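Local coordinates for hypothetical protein EF2904 (Enterococcus faecalis, PDB 2AZ4), which is of unknown function but carries a metallo-beta-lactamase fold with two zinc ions, and is probably a metal-dependent hydrolase, perhaps an RNA-binding exonuclease, at residues T187-H195 / S380-I391; A87-L95 / H167-L175. All blocks are in the same frame, centred on the assembly; numbering follows the deposited sequence.

Contact 1: residues T187-H195 / S380-I391; sequences TGDLRLHGH and SGHAIPEDLDKI. With ZN (zinc ion), chain C; ZN (zinc ion), chain D.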
loop_
_atom_site.group_PDB
_atom_site.type_symbol
_atom_site.label_atom_id
_atom_site.label_comp_id
_atom_site.label_asym_id
_atom_site.label_seq_id
_atom_site.Cartn_x
_atom_site.Cartn_y
_atom_site.Cartn_z
ATOM N N THR A 187 -7.152 -11.549 -0.233
ATOM C CA THR A 187 -5.689 -11.563 -0.407
ATOM C C THR A 187 -5.007 -10.257 -0.013
ATOM O O THR A 187 -3.814 -10.250 0.296
ATOM C CB THR A 187 -5.257 -11.883 -1.881
ATOM O OG1 THR A 187 -5.787 -10.891 -2.772
ATOM C CG2 THR A 187 -5.724 -13.253 -2.292
ATOM N N GLY A 188 -5.760 -9.164 -0.057
ATOM C CA GLY A 188 -5.173 -7.832 -0.046
ATOM C C GLY A 188 -4.372 -7.714 -1.327
ATOM O O GLY A 188 -4.712 -8.352 -2.341
ATOM N N ASP A 189 -3.321 -6.905 -1.288
ATOM C CA ASP A 189 -2.339 -6.833 -2.363
ATOM C C ASP A 189 -1.163 -7.721 -2.018
ATOM O O ASP A 189 -0.771 -7.773 -0.851
ATOM C CB ASP A 189 -1.821 -5.403 -2.481
ATOM C CG ASP A 189 -2.802 -4.465 -3.104
ATOM O OD1 ASP A 189 -3.940 -4.855 -3.454
ATOM O OD2 ASP A 189 -2.425 -3.298 -3.264
ATOM N N LEU A 190 -0.583 -8.392 -3.026
ATOM C CA LEU A 190 0.494 -9.365 -2.807
ATOM C C LEU A 190 1.294 -9.792 -4.038
ATOM O O LEU A 190 0.881 -9.603 -5.168
ATOM C CB LEU A 190 0.024 -10.635 -2.101
ATOM C CG LEU A 190 -1.255 -11.446 -2.364
ATOM C CD1 LEU A 190 -1.983 -11.283 -3.693
ATOM C CD2 LEU A 190 -1.052 -12.890 -2.014
ATOM N N ARG A 191 2.439 -10.407 -3.784
ATOM C CA ARG A 191 3.366 -10.805 -4.857
ATOM C C ARG A 191 4.188 -11.984 -4.372
ATOM O O ARG A 191 4.095 -12.367 -3.202
ATOM C CB ARG A 191 4.284 -9.625 -5.237
ATOM C CG ARG A 191 5.155 -9.139 -4.065
ATOM C CD ARG A 191 6.113 -8.022 -4.475
ATOM N NE ARG A 191 6.781 -7.427 -3.319
ATOM C CZ ARG A 191 7.631 -6.403 -3.371
ATOM N NH1 ARG A 191 7.921 -5.831 -4.522
ATOM N NH2 ARG A 191 8.188 -5.948 -2.260
ATOM N N LEU A 192 5.006 -12.536 -5.265
ATOM C CA LEU A 192 5.882 -13.655 -4.945
ATOM C C LEU A 192 7.354 -13.360 -5.266
ATOM O O LEU A 192 8.198 -14.276 -5.234
ATOM C CB LEU A 192 5.427 -14.899 -5.735
ATOM C CG LEU A 192 4.277 -15.731 -5.131
ATOM C CD1 LEU A 192 3.840 -16.838 -6.087
ATOM C CD2 LEU A 192 4.720 -16.336 -3.794
ATOM N N HIS A 193 7.664 -12.103 -5.576
ATOM C CA HIS A 193 9.032 -11.717 -5.911
ATOM C C HIS A 193 9.625 -10.623 -4.990
ATOM O O HIS A 193 10.593 -9.956 -5.350
ATOM C CB HIS A 193 9.108 -11.288 -7.386
ATOM C CG HIS A 193 8.383 -10.014 -7.683
ATOM N ND1 HIS A 193 7.042 -9.971 -8.000
ATOM C CD2 HIS A 193 8.813 -8.728 -7.699
ATOM C CE1 HIS A 193 6.679 -8.719 -8.210
ATOM N NE2 HIS A 193 7.735 -7.946 -8.036
ATOM N N GLY A 194 9.045 -10.435 -3.811
ATOM C CA GLY A 194 9.491 -9.370 -2.892
ATOM C C GLY A 194 10.558 -9.800 -1.898
ATOM O O GLY A 194 11.333 -10.727 -2.160
ATOM N N HIS A 195 10.609 -9.106 -0.764
ATOM C CA HIS A 195 11.589 -9.375 0.278
ATOM C C HIS A 195 11.310 -10.700 0.973
ATOM O O HIS A 195 12.235 -11.360 1.443
ATOM C CB HIS A 195 11.595 -8.259 1.340
ATOM C CG HIS A 195 11.687 -6.875 0.763
ATOM N ND1 HIS A 195 12.864 -6.352 0.272
ATOM C CD2 HIS A 195 10.740 -5.920 0.581
ATOM C CE1 HIS A 195 12.640 -5.127 -0.175
ATOM N NE2 HIS A 195 11.355 -4.844 -0.009
ATOM N N SER A 380 7.590 -3.896 -9.090
ATOM C CA SER A 380 6.186 -3.885 -8.716
ATOM C C SER A 380 5.923 -4.544 -7.368
ATOM O O SER A 380 6.486 -5.584 -7.040
ATOM C CB SER A 380 5.320 -4.561 -9.781
ATOM O OG SER A 380 3.956 -4.474 -9.390
ATOM N N GLY A 381 5.035 -3.934 -6.593
ATOM C CA GLY A 381 4.511 -4.591 -5.416
ATOM C C GLY A 381 3.513 -5.720 -5.701
ATOM O O GLY A 381 3.140 -6.443 -4.779
ATOM N N HIS A 382 3.082 -5.867 -6.964
ATOM C CA HIS A 382 2.000 -6.803 -7.331
ATOM C C HIS A 382 2.482 -8.055 -8.035
ATOM O O HIS A 382 3.491 -8.022 -8.751
ATOM C CB HIS A 382 0.933 -6.104 -8.180
ATOM C CG HIS A 382 0.220 -5.015 -7.445
ATOM N ND1 HIS A 382 -0.813 -5.263 -6.571
ATOM C CD2 HIS A 382 0.413 -3.673 -7.433
ATOM C CE1 HIS A 382 -1.232 -4.121 -6.054
ATOM N NE2 HIS A 382 -0.517 -3.139 -6.571
ATOM N N ALA A 383 1.785 -9.161 -7.789
ATOM C CA ALA A 383 2.147 -10.452 -8.382
ATOM C C ALA A 383 2.124 -10.291 -9.888
ATOM O O ALA A 383 1.179 -9.726 -10.422
ATOM C CB ALA A 383 1.164 -11.522 -7.954
ATOM N N ILE A 384 3.167 -10.747 -10.573
ATOM C CA ILE A 384 3.153 -10.701 -12.033
ATOM C C ILE A 384 2.056 -11.680 -12.559
ATOM O O ILE A 384 1.626 -12.562 -11.820
ATOM C CB ILE A 384 4.554 -11.005 -12.624
ATOM C CG1 ILE A 384 4.945 -12.458 -12.358
ATOM C CG2 ILE A 384 5.590 -10.035 -12.042
ATOM C CD1 ILE A 384 6.334 -12.878 -12.939
ATOM N N PRO A 385 1.566 -11.501 -13.810
ATOM C CA PRO A 385 0.434 -12.355 -14.235
ATOM C C PRO A 385 0.665 -13.853 -13.970
ATOM O O PRO A 385 -0.196 -14.512 -13.399
ATOM C CB PRO A 385 0.312 -12.048 -15.729
ATOM C CG PRO A 385 0.786 -10.613 -15.843
ATOM C CD PRO A 385 1.950 -10.535 -14.860
ATOM N N GLU A 386 1.842 -14.361 -14.335
ATOM C CA GLU A 386 2.259 -15.731 -14.019
ATOM C C GLU A 386 2.082 -16.112 -12.556
ATOM O O GLU A 386 1.659 -17.238 -12.241
ATOM C CB GLU A 386 3.745 -15.895 -14.370
ATOM C CG GLU A 386 4.120 -17.222 -14.945
ATOM C CD GLU A 386 5.367 -17.113 -15.828
ATOM O OE1 GLU A 386 6.484 -16.905 -15.287
ATOM O OE2 GLU A 386 5.224 -17.219 -17.071
ATOM N N ASP A 387 2.432 -15.195 -11.652
ATOM C CA ASP A 387 2.434 -15.515 -10.228
ATOM C C ASP A 387 1.031 -15.500 -9.666
ATOM O O ASP A 387 0.750 -16.182 -8.714
ATOM C CB ASP A 387 3.388 -14.584 -9.455
ATOM C CG ASP A 387 4.863 -14.896 -9.758
ATOM O OD1 ASP A 387 5.104 -15.941 -10.396
ATOM O OD2 ASP A 387 5.773 -14.114 -9.385
ATOM N N LEU A 388 0.153 -14.716 -10.280
ATOM C CA LEU A 388 -1.263 -14.728 -9.924
ATOM C C LEU A 388 -1.848 -16.121 -10.153
ATOM O O LEU A 388 -2.474 -16.662 -9.270
ATOM C CB LEU A 388 -2.025 -13.683 -10.738
ATOM C CG LEU A 388 -1.824 -12.208 -10.373
ATOM C CD1 LEU A 388 -2.439 -11.292 -11.423
ATOM C CD2 LEU A 388 -2.379 -11.886 -8.978
ATOM N N ASP A 389 -1.600 -16.697 -11.335
ATOM C CA ASP A 389 -1.963 -18.102 -11.623
ATOM C C ASP A 389 -1.319 -19.098 -10.670
ATOM O O ASP A 389 -1.951 -20.076 -10.276
ATOM C CB ASP A 389 -1.603 -18.477 -13.065
ATOM C CG ASP A 389 -2.386 -17.678 -14.097
ATOM O OD1 ASP A 389 -3.565 -17.351 -13.841
ATOM O OD2 ASP A 389 -1.821 -17.382 -15.174
ATOM N N LYS A 390 -0.060 -18.867 -10.282
ATOM C CA LYS A 390 0.581 -19.777 -9.344
ATOM C C LYS A 390 -0.080 -19.711 -7.970
ATOM O O LYS A 390 -0.206 -20.726 -7.296
ATOM C CB LYS A 390 2.088 -19.523 -9.232
ATOM C CG LYS A 390 2.899 -20.095 -10.372
ATOM C CD LYS A 390 4.245 -19.372 -10.554
ATOM C CE LYS A 390 4.866 -19.781 -11.904
ATOM N NZ LYS A 390 6.182 -19.113 -12.231
ATOM N N ILE A 391 -0.512 -18.520 -7.563
ATOM C CA ILE A 391 -1.133 -18.365 -6.245
ATOM C C ILE A 391 -2.439 -19.148 -6.227
ATOM O O ILE A 391 -2.688 -19.895 -5.303
ATOM C CB ILE A 391 -1.341 -16.874 -5.871
ATOM C CG1 ILE A 391 0.022 -16.235 -5.532
ATOM C CG2 ILE A 391 -2.337 -16.734 -4.709
ATOM C CD1 ILE A 391 0.048 -14.677 -5.537
HETATM ZN ZN ZN C . -0.754 -1.894 -2.282
HETATM ZN ZN ZN D . -3.869 -1.696 -3.898
HETATM O O HOH W 1 5.137 -11.932 -8.226
HETATM O O HOH W 2 -0.267 -1.321 -4.343
HETATM O O HOH W 3 -2.569 -1.319 -5.807
HETATM O O HOH W 4 -2.203 -0.277 -3.077
#
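Arg191 and His193 converge on one backbone oxygen, Ser380 O. Arg191, extended from CG to NE, lies along the 380-382 backbone and gives NH1 to Ser380 O at 2.9 Å, the nitrogen standing above the carbonyl plane by 42° instead of lying on a lone pair. His193 NE2 adds a weak, bent bond to the same Ser380 O, while the edge of its ring, at CE1, faces His382 O at 3.3 Å. Arg191 NE and NH2 form salt bridges with Asp166 and Glu237, so the guanidinium is gripped at several nitrogens. A third, weak bond runs between backbones, from Ala383 N to Leu190 O.

Water 1 sits between the segments: it accepts from Leu192 N and Ile384 N, donates to Asp387 OD2 at 2.6 Å, and lies in the ring plane of His193, 2.7 Å from ND1.

Apolar contacts lie further along helix 385-395. Leu190 CD2 and Ile391 CD1 meet tip to tip, and the side chains of Leu192 and Ile391 run past each other in opposite directions, with Leu192 CD1 3.9 Å from Ile391 CG1. Helix 197-207 closes over these leucines.

At the metal end, Asp189 OD2 bridges the zinc ions, with bonds of 2.4 Å to the chain C zinc and 2.2 Å to the chain D zinc. CG of Asp189 stands anti to the carbonyl carbon (chi1 -74°), which carries the carboxylate to the metals. The ring edge of His382, at CE1, lies against Asp189 OD2, ring and carboxylate planes 65° apart; His382 ND1 is engaged by Glu216, and the single N-H at NE2 is shared weakly between waters 2 and 3, one on each zinc. His382 thus binds no metal itself but sits in the second shell, where it probably helps to position the zinc-bound waters.

Contact 2: residues A87-L95 / H167-L175; sequences AVFLSHAHL and HDAYGASAL. With ZN (zinc ion), chain C.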
loop_
_atom_site.group_PDB
_atom_site.type_symbol
_atom_site.label_atom_id
_atom_site.label_comp_id
_atom_site.label_asym_id
_atom_site.label_seq_id
_atom_site.Cartn_x
_atom_site.Cartn_y
_atom_site.Cartn_z
ATOM N N ALA A 87 -16.385 -4.488 13.134
ATOM C CA ALA A 87 -14.954 -4.178 13.118
ATOM C C ALA A 87 -14.465 -3.976 11.706
ATOM O O ALA A 87 -15.063 -4.489 10.743
ATOM C CB ALA A 87 -14.141 -5.312 13.791
ATOM N N VAL A 88 -13.343 -3.269 11.580
ATOM C CA VAL A 88 -12.799 -2.983 10.271
ATOM C C VAL A 88 -11.346 -3.446 10.279
ATOM O O VAL A 88 -10.634 -3.266 11.260
ATOM C CB VAL A 88 -12.911 -1.462 9.853
ATOM C CG1 VAL A 88 -12.222 -1.187 8.510
ATOM C CG2 VAL A 88 -14.343 -0.990 9.766
ATOM N N PHE A 89 -10.921 -4.028 9.166
ATOM C CA PHE A 89 -9.553 -4.504 9.010
ATOM C C PHE A 89 -8.905 -3.795 7.853
ATOM O O PHE A 89 -9.570 -3.453 6.847
ATOM C CB PHE A 89 -9.538 -6.027 8.800
ATOM C CG PHE A 89 -10.039 -6.791 9.969
ATOM C CD1 PHE A 89 -9.144 -7.355 10.878
ATOM C CD2 PHE A 89 -11.406 -6.946 10.189
ATOM C CE1 PHE A 89 -9.615 -8.067 11.996
ATOM C CE2 PHE A 89 -11.895 -7.645 11.309
ATOM C CZ PHE A 89 -10.995 -8.195 12.222
ATOM N N LEU A 90 -7.593 -3.599 7.966
ATOM C CA LEU A 90 -6.839 -2.886 6.958
ATOM C C LEU A 90 -5.649 -3.744 6.505
ATOM O O LEU A 90 -4.742 -4.019 7.292
ATOM C CB LEU A 90 -6.391 -1.545 7.562
ATOM C CG LEU A 90 -5.549 -0.518 6.859
ATOM C CD1 LEU A 90 -6.075 -0.159 5.455
ATOM C CD2 LEU A 90 -5.396 0.728 7.767
ATOM N N SER A 91 -5.679 -4.167 5.244
ATOM C CA SER A 91 -4.683 -5.077 4.712
ATOM C C SER A 91 -3.286 -4.456 4.782
ATOM O O SER A 91 -2.344 -5.127 5.165
ATOM C CB SER A 91 -5.028 -5.526 3.269
ATOM O OG SER A 91 -4.765 -4.542 2.267
ATOM N N HIS A 92 -3.174 -3.191 4.388
ATOM C CA HIS A 92 -1.908 -2.465 4.394
ATOM C C HIS A 92 -2.120 -0.945 4.264
ATOM O O HIS A 92 -3.244 -0.471 4.054
ATOM C CB HIS A 92 -0.931 -3.005 3.327
ATOM C CG HIS A 92 -1.392 -2.814 1.909
ATOM N ND1 HIS A 92 -2.572 -3.340 1.426
ATOM C CD2 HIS A 92 -0.820 -2.170 0.863
ATOM C CE1 HIS A 92 -2.696 -3.049 0.142
ATOM N NE2 HIS A 92 -1.656 -2.323 -0.219
ATOM N N ALA A 93 -1.029 -0.187 4.365
ATOM C CA ALA A 93 -1.065 1.271 4.466
ATOM C C ALA A 93 -1.384 2.071 3.185
ATOM O O ALA A 93 -1.803 3.250 3.264
ATOM C CB ALA A 93 0.233 1.774 5.084
ATOM N N HIS A 94 -1.188 1.455 2.025
ATOM C CA HIS A 94 -1.359 2.167 0.759
ATOM C C HIS A 94 -2.658 2.955 0.699
ATOM O O HIS A 94 -3.679 2.528 1.229
ATOM C CB HIS A 94 -1.183 1.220 -0.447
ATOM C CG HIS A 94 0.248 0.869 -0.712
ATOM N ND1 HIS A 94 0.628 -0.223 -1.459
ATOM C CD2 HIS A 94 1.400 1.486 -0.345
ATOM C CE1 HIS A 94 1.946 -0.285 -1.524
ATOM N NE2 HIS A 94 2.442 0.741 -0.858
ATOM N N LEU A 95 -2.593 4.118 0.065
ATOM C CA LEU A 95 -3.697 5.086 0.041
ATOM C C LEU A 95 -5.055 4.499 -0.418
ATOM O O LEU A 95 -6.123 4.828 0.153
ATOM C CB LEU A 95 -3.299 6.253 -0.883
ATOM C CG LEU A 95 -4.124 7.542 -0.883
ATOM C CD1 LEU A 95 -4.103 8.231 0.498
ATOM C CD2 LEU A 95 -3.647 8.492 -1.997
ATOM N N HIS A 167 4.419 -7.831 -0.074
ATOM C CA HIS A 167 3.948 -6.686 -0.883
ATOM C C HIS A 167 4.987 -5.559 -0.690
ATOM O O HIS A 167 5.825 -5.635 0.201
ATOM C CB HIS A 167 2.516 -6.288 -0.455
ATOM C CG HIS A 167 1.886 -5.212 -1.297
ATOM N ND1 HIS A 167 1.904 -5.224 -2.674
ATOM C CD2 HIS A 167 1.181 -4.109 -0.944
ATOM C CE1 HIS A 167 1.278 -4.152 -3.134
ATOM N NE2 HIS A 167 0.815 -3.466 -2.107
ATOM N N ASP A 168 4.974 -4.540 -1.532
ATOM C CA ASP A 168 5.944 -3.460 -1.392
ATOM C C ASP A 168 5.592 -2.481 -0.259
ATOM O O ASP A 168 6.356 -1.557 -0.022
ATOM C CB ASP A 168 6.204 -2.733 -2.732
ATOM C CG ASP A 168 4.958 -2.107 -3.314
ATOM O OD1 ASP A 168 3.870 -2.479 -2.863
ATOM O OD2 ASP A 168 5.043 -1.232 -4.224
ATOM N N ALA A 169 4.432 -2.658 0.400
ATOM C CA ALA A 169 4.162 -1.992 1.678
ATOM C C ALA A 169 4.552 -2.974 2.765
ATOM O O ALA A 169 4.015 -4.092 2.810
ATOM C CB ALA A 169 2.678 -1.615 1.846
ATOM N N TYR A 170 5.489 -2.578 3.616
ATOM C CA TYR A 170 5.859 -3.383 4.780
ATOM C C TYR A 170 4.647 -3.506 5.712
ATOM O O TYR A 170 3.870 -2.570 5.843
ATOM C CB TYR A 170 7.061 -2.767 5.512
ATOM C CG TYR A 170 7.652 -3.693 6.559
ATOM C CD1 TYR A 170 8.324 -4.861 6.181
ATOM C CD2 TYR A 170 7.531 -3.406 7.919
ATOM C CE1 TYR A 170 8.861 -5.730 7.140
ATOM C CE2 TYR A 170 8.066 -4.278 8.898
ATOM C CZ TYR A 170 8.723 -5.422 8.491
ATOM O OH TYR A 170 9.262 -6.280 9.428
ATOM N N GLY A 171 4.476 -4.679 6.319
ATOM C CA GLY A 171 3.339 -4.963 7.184
ATOM C C GLY A 171 2.039 -5.363 6.500
ATOM O O GLY A 171 0.977 -5.424 7.140
ATOM N N ALA A 172 2.123 -5.643 5.203
ATOM C CA ALA A 172 0.971 -6.028 4.378
ATOM C C ALA A 172 0.458 -7.390 4.796
ATOM O O ALA A 172 1.256 -8.270 5.158
ATOM C CB ALA A 172 1.343 -6.051 2.895
ATOM N N SER A 173 -0.872 -7.553 4.745
ATOM C CA SER A 173 -1.514 -8.787 5.190
ATOM C C SER A 173 -2.692 -9.193 4.300
ATOM O O SER A 173 -3.157 -8.399 3.454
ATOM C CB SER A 173 -2.001 -8.633 6.622
ATOM O OG SER A 173 -3.021 -7.646 6.687
ATOM N N ALA A 174 -3.119 -10.443 4.487
ATOM C CA ALA A 174 -4.326 -11.020 3.911
ATOM C C ALA A 174 -5.209 -11.461 5.080
ATOM O O ALA A 174 -4.747 -11.549 6.236
ATOM C CB ALA A 174 -3.964 -12.218 3.037
ATOM N N LEU A 175 -6.487 -11.706 4.809
ATOM C CA LEU A 175 -7.403 -12.070 5.887
ATOM C C LEU A 175 -7.957 -13.449 5.597
ATOM O O LEU A 175 -8.355 -13.729 4.453
ATOM C CB LEU A 175 -8.544 -11.048 6.006
ATOM C CG LEU A 175 -8.179 -9.554 6.106
ATOM C CD1 LEU A 175 -9.456 -8.746 6.175
ATOM C CD2 LEU A 175 -7.292 -9.258 7.361
HETATM ZN ZN ZN C . -0.754 -1.894 -2.282
HETATM O O HOH W 5 -1.791 -5.156 7.955
HETATM O O HOH W 6 1.237 -1.681 5.368
HETATM O O HOH W 7 5.327 0.892 -0.824
HETATM O O HOH W 2 -0.267 -1.321 -4.343
HETATM O O HOH W 4 -2.203 -0.277 -3.077
#
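His92, His94 and His167 meet at one zinc ion, through His92 NE2 at 2.3 Å, His94 ND1 at 2.3 Å and His167 NE2 at 2.2 Å. Waters 2 and 4 and Asp189 complete its shell. The His167 ring turns its edge to the face of His92 in an offset T-shaped pair, planes at 88°; the side chains of His94 and His167 come from opposite directions, yet their nitrogens occupy neighbouring positions on the zinc.

Ala169 CB packs against two of the rings, over one face of His94 as a CH-pi contact (3.8 Å to the centroid) and at the edge of His92. Asp168 OD1 reaches the edge of His94 at CE1, and water 7 links His94 NE2 to Asp168 O.

The second shell fixes the ring rotations. His92 ND1 donates in its ring plane to Ser91 OG at 2.6 Å, and His167 ND1 is held by Gly381 O. Behind them Ser91 O takes two bonds from one residue, Ser173 N and Ser173 OG, joining the loop after strand 85-89 to the first residue of strand 173-179; with OG between backbone N and carbonyl carbon (chi1 65°), the hydroxyl reaches back to that oxygen. Water 6 bridges Ala93 N and Tyr170 O of the type II turn 169-172. Farthest out, Leu175 CD1 touches Phe89 CB between the two sheets.

Loops at strand ends supplying histidines to a zinc ion, the first two in a His-X-His-X-Asp-His sequence, mark the metallo-beta-lactamase active site.

From the N terminus, strand 85-89 leads into the histidine loop, and contact 2 closes when the chain returns 72 residues later in the loop and first residues of strand 173-179, tying the sheet of 85-89 to the sheet of 173-179. Contact 1 opens next, after strand 182-186, and closes across 185 residues at the loop before helix 385-395 and the first turns of that helix, past the six-stranded parallel sheet. The two contacts therefore run in series, neither nested nor crossed. They meet at the metals: both hold the chain C zinc and share waters 2 and 4, and Gly381 CA of contact 1 packs on Asp168 CG of contact 2.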